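Protein-arginine-phosphatase (Bacillus subtilis subsp. subtilis, PDB 4KK4) catalyses the specific removal of phosphate from phosphoarginine residues of many proteins, counteracting the arginine kinase McsB. Local coordinates at residues T48-E53 against G122-Y127; Y108-H113 against E135-Q140. The protein carries 1 engineered substitution. One frame throughout, in Å; residues are numbered along the deposited sequence.

Overall arrangement
The two contacts illustrate how one long helix, 124-145, can meet different partners by different means along its length. Contact 1 uses its first turn, paired with the start of helix 49-56; contact 2 lies further along, where residues 135-140 meet the end of helix 105-110. Their centres are 22 Å apart and they do not touch. Neither is fully buried: each has two buried residues, and contact 1 lies farther from the centre of the chain, beside the substrate-binding loop. Contact 1 mixes ring packing with polar links at two capped helix starts. In contact 2 the segments meet through methyls and methylenes, while Gln144, a turn further on, hydrogen-bonds to Val109 O.

Contact 1. Residues T48-E53 against G122-Y127; sequences TPHAVE and GSIDIY
His50 and Tyr127 join two helix N-termini beside the substrate-binding loop of the low molecular weight phosphatase fold. Both helices open with an N-cap: Thr48 OG1 accepts from Ala51 N at 3.3 Å, and Ser123 OG accepts from Ile126 N at 3.4 Å, each bond weak. Across the interface, His50 ND1 gives its hydrogen at 3.2 Å to Gly122 O, in the loop leading into helix 124-145. The donor lies in the carbonyl plane, but the N-H...O angle of 141° is bent and the oxygen is tilted a little from the imidazole plane.

With CG anti to the carbonyl carbon (chi1 -77°), the His50 ring reaches Gly122 while presenting a face to Ile124, whose CB makes a CH-pi contact 4.3 Å from the ring centroid. The CB of His50 sits over a face of the Tyr127 ring in a second CH-pi contact, 3.6 Å from that centroid, and the imidazole directs an edge toward the same phenol ring in an offset edge-to-face pair, planes at 64°. Glu53 stretches its extended chain across Ile124, OE2 lying 3.4 Å from Ile124 CG1.

Thr48 touches Thr11 and Cys12 of the substrate-binding loop, and Tyr127 touches Cys12; Thr11 is important for substrate discrimination. Besides accepting the capping bond, Thr48 OG1 donates a weak one to Tyr127 OH, 3.4 Å away.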
ATOM      1  N   THR A  48       0.213   9.858   9.667  1.00 20.02           N
ATOM      2  CA  THR A  48       1.064  10.434  10.713  1.00 24.48           C
ATOM      3  C   THR A  48       1.891  11.587  10.163  1.00 25.56           C
ATOM      4  O   THR A  48       2.228  11.607   8.978  1.00 25.71           O
ATOM      5  CB  THR A  48       2.035   9.412  11.305  1.00 33.16           C
ATOM      6  OG1 THR A  48       2.890   8.938  10.266  1.00 30.02           O
ATOM      7  CG2 THR A  48       1.274   8.240  11.924  1.00 34.99           C
ATOM      8  N   PRO A  49       2.226  12.549  11.027  1.00 27.54           N
ATOM      9  CA  PRO A  49       3.033  13.698  10.605  1.00 29.36           C
ATOM     10  C   PRO A  49       4.347  13.299   9.933  1.00 25.40           C
ATOM     11  O   PRO A  49       4.710  13.931   8.951  1.00 23.10           O
ATOM     12  CB  PRO A  49       3.298  14.430  11.920  1.00 30.99           C
ATOM     13  CG  PRO A  49       2.060  14.153  12.719  1.00 29.97           C
ATOM     14  CD  PRO A  49       1.698  12.720  12.393  1.00 28.05           C
ATOM     15  N   HIS A  50       5.039  12.275  10.427  1.00 26.05           N
ATOM     16  CA  HIS A  50       6.294  11.880   9.784  1.00 22.65           C
ATOM     17  C   HIS A  50       6.082  11.251   8.406  1.00 24.05           C
ATOM     18  O   HIS A  50       6.908  11.429   7.509  1.00 23.85           O
ATOM     19  CB  HIS A  50       7.141  10.976  10.682  1.00 22.90           C
ATOM     20  CG  HIS A  50       7.850  11.707  11.775  1.00 27.23           C
ATOM     21  ND1 HIS A  50       8.322  11.078  12.909  1.00 39.71           N
ATOM     22  CD2 HIS A  50       8.159  13.019  11.917  1.00 35.85           C
ATOM     23  CE1 HIS A  50       8.883  11.971  13.705  1.00 36.54           C
ATOM     24  NE2 HIS A  50       8.803  13.156  13.124  1.00 44.26           N
ATOM     25  N   ALA A  51       4.976  10.528   8.236  1.00 19.17           N
ATOM     26  CA  ALA A  51       4.633   9.991   6.918  1.00 18.35           C
ATOM     27  C   ALA A  51       4.411  11.146   5.942  1.00 21.80           C
ATOM     28  O   ALA A  51       4.922  11.136   4.820  1.00 21.01           O
ATOM     29  CB  ALA A  51       3.385   9.124   6.992  1.00 19.06           C
ATOM     30  N   VAL A  52       3.655  12.148   6.381  1.00 20.35           N
ATOM     31  CA  VAL A  52       3.382  13.301   5.526  1.00 19.38           C
ATOM     32  C   VAL A  52       4.675  14.034   5.165  1.00 19.57           C
ATOM     33  O   VAL A  52       4.902  14.389   4.005  1.00 25.55           O
ATOM     34  CB  VAL A  52       2.394  14.271   6.197  1.00 25.63           C
ATOM     35  CG1 VAL A  52       2.309  15.588   5.404  1.00 26.98           C
ATOM     36  CG2 VAL A  52       1.024  13.606   6.328  1.00 21.95           C
ATOM     37  N   GLU A  53       5.530  14.234   6.160  1.00 21.15           N
ATOM     38  CA  GLU A  53       6.786  14.966   5.991  1.00 21.69           C
ATOM     39  C   GLU A  53       7.731  14.222   5.041  1.00 24.44           C
ATOM     40  O   GLU A  53       8.370  14.820   4.173  1.00 24.46           O
ATOM     41  CB  GLU A  53       7.442  15.150   7.361  1.00 32.46           C
ATOM     42  CG  GLU A  53       8.814  15.788   7.346  1.00 48.94           C
ATOM     43  CD  GLU A  53       9.411  15.865   8.742  1.00 62.59           C
ATOM     44  OE1 GLU A  53       8.649  15.670   9.717  1.00 63.67           O
ATOM     45  OE2 GLU A  53      10.635  16.104   8.865  1.00 61.89           O
ATOM     46  N   GLY A 122       8.560   5.934  15.081  1.00 30.79           N
ATOM     47  CA  GLY A 122       9.968   6.103  14.777  1.00 27.35           C
ATOM     48  C   GLY A 122      10.307   7.525  14.361  1.00 34.14           C
ATOM     49  O   GLY A 122       9.429   8.360  14.133  1.00 31.28           O
ATOM     50  N   SER A 123      11.598   7.798  14.254  1.00 34.02           N
ATOM     51  CA  SER A 123      12.061   9.122  13.856  1.00 33.59           C
ATOM     52  C   SER A 123      11.778   9.383  12.384  1.00 29.96           C
ATOM     53  O   SER A 123      11.418   8.475  11.620  1.00 27.94           O
ATOM     54  CB  SER A 123      13.562   9.238  14.091  1.00 34.61           C
ATOM     55  OG  SER A 123      14.240   8.405  13.168  1.00 37.19           O
ATOM     56  N   ILE A 124      11.971  10.629  11.978  1.00 26.91           N
ATOM     57  CA  ILE A 124      11.792  10.986  10.580  1.00 26.59           C
ATOM     58  C   ILE A 124      12.726  10.174   9.667  1.00 22.40           C
ATOM     59  O   ILE A 124      12.344   9.807   8.556  1.00 23.51           O
ATOM     60  CB  ILE A 124      11.963  12.505  10.372  1.00 31.74           C
ATOM     61  CG1 ILE A 124      11.650  12.880   8.927  1.00 37.16           C
ATOM     62  CG2 ILE A 124      13.361  12.945  10.786  1.00 33.91           C
ATOM     63  CD1 ILE A 124      10.243  12.513   8.509  1.00 39.32           C
ATOM     64  N   ASP A 125      13.928   9.842  10.137  1.00 25.50           N
ATOM     65  CA  ASP A 125      14.816   9.037   9.295  1.00 25.37           C
ATOM     66  C   ASP A 125      14.285   7.616   9.082  1.00 24.89           C
ATOM     67  O   ASP A 125      14.494   7.038   8.019  1.00 24.64           O
ATOM     68  CB  ASP A 125      16.244   9.000   9.840  1.00 40.79           C
ATOM     69  CG  ASP A 125      16.372   8.144  11.081  1.00 75.17           C
ATOM     70  OD1 ASP A 125      16.457   6.900  10.949  1.00 83.00           O
ATOM     71  OD2 ASP A 125      16.399   8.718  12.194  1.00 88.96           O
ATOM     72  N   ILE A 126      13.619   7.054  10.095  1.00 23.65           N
ATOM     73  CA  ILE A 126      12.965   5.748   9.949  1.00 25.01           C
ATOM     74  C   ILE A 126      11.905   5.823   8.845  1.00 22.93           C
ATOM     75  O   ILE A 126      11.793   4.935   7.993  1.00 24.42           O
ATOM     76  CB  ILE A 126      12.310   5.279  11.267  1.00 29.23           C
ATOM     77  CG1 ILE A 126      13.381   4.963  12.309  1.00 36.89           C
ATOM     78  CG2 ILE A 126      11.439   4.049  11.042  1.00 31.57           C
ATOM     79  CD1 ILE A 126      14.419   3.985  11.830  1.00 43.30           C
ATOM     80  N   TYR A 127      11.136   6.904   8.839  1.00 21.85           N
ATOM     81  CA  TYR A 127      10.124   7.083   7.803  1.00 18.62           C
ATOM     82  C   TYR A 127      10.712   7.293   6.414  1.00 19.36           C
ATOM     83  O   TYR A 127      10.175   6.801   5.438  1.00 20.07           O
ATOM     84  CB  TYR A 127       9.193   8.241   8.136  1.00 19.62           C
ATOM     85  CG  TYR A 127       8.085   7.833   9.066  1.00 18.58           C
ATOM     86  CD1 TYR A 127       8.295   7.771  10.444  1.00 25.42           C
ATOM     87  CD2 TYR A 127       6.832   7.512   8.575  1.00 20.04           C
ATOM     88  CE1 TYR A 127       7.271   7.405  11.306  1.00 28.51           C
ATOM     89  CE2 TYR A 127       5.803   7.145   9.430  1.00 25.85           C
ATOM     90  CZ  TYR A 127       6.026   7.087  10.784  1.00 26.59           C
ATOM     91  OH  TYR A 127       4.998   6.708  11.628  1.00 34.30           O
TER

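Contact 2. Residues Y108-H113 against E135-Q140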
ATOM      1  N   TYR A 108       4.897 -10.396  -4.006  1.00 18.63           N
ATOM      2  CA  TYR A 108       4.311 -10.178  -5.325  1.00 22.46           C
ATOM      3  C   TYR A 108       5.327  -9.570  -6.301  1.00 22.97           C
ATOM      4  O   TYR A 108       5.434  -9.988  -7.448  1.00 26.84           O
ATOM      5  CB  TYR A 108       3.060  -9.302  -5.213  1.00 21.02           C
ATOM      6  CG  TYR A 108       2.219  -9.274  -6.468  1.00 22.06           C
ATOM      7  CD1 TYR A 108       2.339  -8.231  -7.387  1.00 27.02           C
ATOM      8  CD2 TYR A 108       1.312 -10.291  -6.741  1.00 26.97           C
ATOM      9  CE1 TYR A 108       1.576  -8.206  -8.546  1.00 34.82           C
ATOM     10  CE2 TYR A 108       0.537 -10.270  -7.896  1.00 31.75           C
ATOM     11  CZ  TYR A 108       0.677  -9.224  -8.792  1.00 36.48           C
ATOM     12  OH  TYR A 108      -0.090  -9.208  -9.935  1.00 45.34           O
ATOM     13  N   VAL A 109       6.090  -8.595  -5.827  1.00 20.31           N
ATOM     14  CA  VAL A 109       7.011  -7.866  -6.683  1.00 20.13           C
ATOM     15  C   VAL A 109       8.358  -8.572  -6.857  1.00 26.44           C
ATOM     16  O   VAL A 109       8.924  -8.578  -7.948  1.00 26.77           O
ATOM     17  CB  VAL A 109       7.239  -6.434  -6.116  1.00 20.67           C
ATOM     18  CG1 VAL A 109       8.281  -5.679  -6.938  1.00 23.79           C
ATOM     19  CG2 VAL A 109       5.905  -5.686  -6.061  1.00 22.07           C
ATOM     20  N   THR A 110       8.882  -9.163  -5.786  1.00 25.57           N
ATOM     21  CA  THR A 110      10.246  -9.698  -5.840  1.00 27.60           C
ATOM     22  C   THR A 110      10.316 -11.218  -5.796  1.00 32.47           C
ATOM     23  O   THR A 110      11.350 -11.803  -6.123  1.00 33.15           O
ATOM     24  CB  THR A 110      11.107  -9.173  -4.679  1.00 32.05           C
ATOM     25  OG1 THR A 110      10.677  -9.792  -3.455  1.00 38.87           O
ATOM     26  CG2 THR A 110      10.998  -7.653  -4.562  1.00 33.41           C
ATOM     27  N   GLY A 111       9.232 -11.850  -5.366  1.00 31.16           N
ATOM     28  CA  GLY A 111       9.216 -13.293  -5.210  1.00 41.16           C
ATOM     29  C   GLY A 111       9.851 -13.723  -3.901  1.00 50.53           C
ATOM     30  O   GLY A 111       9.939 -14.913  -3.598  1.00 61.06           O
ATOM     31  N   SER A 112      10.296 -12.751  -3.115  1.00 52.46           N
ATOM     32  CA  SER A 112      10.935 -13.049  -1.847  1.00 55.44           C
ATOM     33  C   SER A 112       9.943 -12.848  -0.724  1.00 50.08           C
ATOM     34  O   SER A 112       9.152 -11.916  -0.745  1.00 46.96           O
ATOM     35  CB  SER A 112      12.136 -12.135  -1.613  1.00 65.29           C
ATOM     36  OG  SER A 112      11.794 -11.074  -0.730  1.00 68.31           O
ATOM     37  N   HIS A 113       9.984 -13.739   0.254  1.00 51.57           N
ATOM     38  CA  HIS A 113       9.222 -13.549   1.465  1.00 56.10           C
ATOM     39  C   HIS A 113       9.954 -12.471   2.234  1.00 53.35           C
ATOM     40  O   HIS A 113      11.161 -12.557   2.451  1.00 59.08           O
ATOM     41  CB  HIS A 113       9.163 -14.846   2.270  1.00 65.79           C
ATOM     42  CG  HIS A 113       8.911 -16.063   1.432  1.00 81.58           C
ATOM     43  ND1 HIS A 113       9.930 -16.816   0.886  1.00 88.27           N
ATOM     44  CD2 HIS A 113       7.756 -16.648   1.032  1.00 85.57           C
ATOM     45  CE1 HIS A 113       9.415 -17.816   0.195  1.00 90.75           C
ATOM     46  NE2 HIS A 113       8.098 -17.739   0.268  1.00 90.55           N
ATOM     47  N   GLU A 135       9.326   3.008  -2.382  1.00 21.35           N
ATOM     48  CA  GLU A 135       9.485   3.548  -3.723  1.00 21.67           C
ATOM     49  C   GLU A 135      10.154   2.543  -4.654  1.00 23.51           C
ATOM     50  O   GLU A 135       9.741   2.371  -5.799  1.00 23.96           O
ATOM     51  CB  GLU A 135      10.295   4.839  -3.678  1.00 26.82           C
ATOM     52  CG  GLU A 135      10.347   5.568  -5.005  1.00 40.23           C
ATOM     53  CD  GLU A 135      11.084   6.891  -4.907  1.00 59.91           C
ATOM     54  OE1 GLU A 135      10.907   7.595  -3.888  1.00 67.43           O
ATOM     55  OE2 GLU A 135      11.844   7.223  -5.847  1.00 66.02           O
ATOM     56  N   GLU A 136      11.192   1.881  -4.157  1.00 20.83           N
ATOM     57  CA  GLU A 136      11.885   0.865  -4.940  1.00 24.57           C
ATOM     58  C   GLU A 136      10.942  -0.274  -5.350  1.00 23.00           C
ATOM     59  O   GLU A 136      10.918  -0.694  -6.515  1.00 23.39           O
ATOM     60  CB  GLU A 136      13.063   0.316  -4.138  1.00 29.49           C
ATOM     61  CG  GLU A 136      13.907  -0.678  -4.885  1.00 40.82           C
ATOM     62  CD  GLU A 136      15.128  -1.103  -4.087  1.00 61.76           C
ATOM     63  OE1 GLU A 136      15.554  -2.270  -4.223  1.00 63.75           O
ATOM     64  OE2 GLU A 136      15.660  -0.265  -3.324  1.00 68.04           O
ATOM     65  N   LEU A 137      10.190  -0.791  -4.380  1.00 17.88           N
ATOM     66  CA  LEU A 137       9.233  -1.857  -4.654  1.00 16.22           C
ATOM     67  C   LEU A 137       8.162  -1.391  -5.626  1.00 22.16           C
ATOM     68  O   LEU A 137       7.784  -2.116  -6.533  1.00 19.19           O
ATOM     69  CB  LEU A 137       8.562  -2.325  -3.351  1.00 17.64           C
ATOM     70  CG  LEU A 137       9.450  -3.109  -2.402  1.00 20.83           C
ATOM     71  CD1 LEU A 137       8.780  -3.255  -1.027  1.00 20.54           C
ATOM     72  CD2 LEU A 137       9.707  -4.475  -3.028  1.00 22.50           C
ATOM     73  N   LEU A 138       7.691  -0.162  -5.443  1.00 21.27           N
ATOM     74  CA  LEU A 138       6.552   0.342  -6.203  1.00 18.33           C
ATOM     75  C   LEU A 138       6.921   0.691  -7.637  1.00 19.82           C
ATOM     76  O   LEU A 138       6.104   0.550  -8.543  1.00 19.94           O
ATOM     77  CB  LEU A 138       5.908   1.540  -5.490  1.00 19.00           C
ATOM     78  CG  LEU A 138       5.264   1.227  -4.121  1.00 20.48           C
ATOM     79  CD1 LEU A 138       4.798   2.510  -3.446  1.00 19.94           C
ATOM     80  CD2 LEU A 138       4.098   0.244  -4.258  1.00 23.84           C
ATOM     81  N   ARG A 139       8.147   1.153  -7.845  1.00 19.24           N
ATOM     82  CA  ARG A 139       8.630   1.374  -9.199  1.00 20.89           C
ATOM     83  C   ARG A 139       8.664   0.052  -9.968  1.00 23.15           C
ATOM     84  O   ARG A 139       8.325   0.000 -11.155  1.00 25.42           O
ATOM     85  CB  ARG A 139      10.021   2.003  -9.176  1.00 24.72           C
ATOM     86  CG  ARG A 139       9.999   3.467  -8.767  1.00 26.26           C
ATOM     87  CD  ARG A 139      11.309   4.156  -9.107  1.00 38.43           C
ATOM     88  NE  ARG A 139      11.332   5.524  -8.593  1.00 52.40           N
ATOM     89  CZ  ARG A 139      10.783   6.566  -9.211  1.00 60.53           C
ATOM     90  NH1 ARG A 139      10.167   6.405 -10.376  1.00 61.07           N
ATOM     91  NH2 ARG A 139      10.857   7.773  -8.666  1.00 65.42           N
ATOM     92  N   GLN A 140       9.077  -1.013  -9.287  1.00 21.25           N
ATOM     93  CA  GLN A 140       9.104  -2.339  -9.912  1.00 24.63           C
ATOM     94  C   GLN A 140       7.680  -2.859 -10.142  1.00 23.51           C
ATOM     95  O   GLN A 140       7.389  -3.469 -11.186  1.00 26.98           O
ATOM     96  CB  GLN A 140       9.922  -3.325  -9.074  1.00 24.59           C
ATOM     97  CG  GLN A 140      10.227  -4.665  -9.777  1.00 32.50           C
ATOM     98  CD  GLN A 140      11.195  -5.534  -8.975  1.00 38.21           C
ATOM     99  OE1 GLN A 140      11.674  -5.127  -7.921  1.00 46.03           O
ATOM    100  NE2 GLN A 140      11.493  -6.725  -9.481  1.00 40.75           N
TER
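Val109 lays its CG1 methyl against the length of the Gln140 side chain, 3.6 Å from Gln140 CG and equally near its CB and CD. CG1 stands anti to the Val109 backbone N (chi1 176°), which directs it to the opposing helix, where it also meets Leu137 O at 3.6 Å. Gln140 is extended and crosses the valine at a slant, bringing NE2 to 3.5 Å from Val109 O; that carbonyl accepts a hydrogen bond from Gln144, one turn further on. With an alanine in place of Gln140, CG and the amide are gone, and Val109 CG1 would probably be left facing a gap where they now pack.

Beside this pair, methyl meets methyl: Thr110 CG2 lies 3.8 Å from Leu137 CD2. The contact thus sets the end of helix 105-110, which follows edge strand 102-104 of the four-stranded parallel sheet, against the long C-terminal helix 124-145, while Leu138 turns away to helix 13-28. Thr110 lies at the helix end, where its OG1 accepts from Ser112 N at 3.0 Å in an ST turn and also bonds to Lys106 O, bridging Gly111, which leaves helical angles with a positive phi. Leu137, besides meeting the Thr110 methyl, rests its side chain on Leu105 and Lys106 of the same short helix.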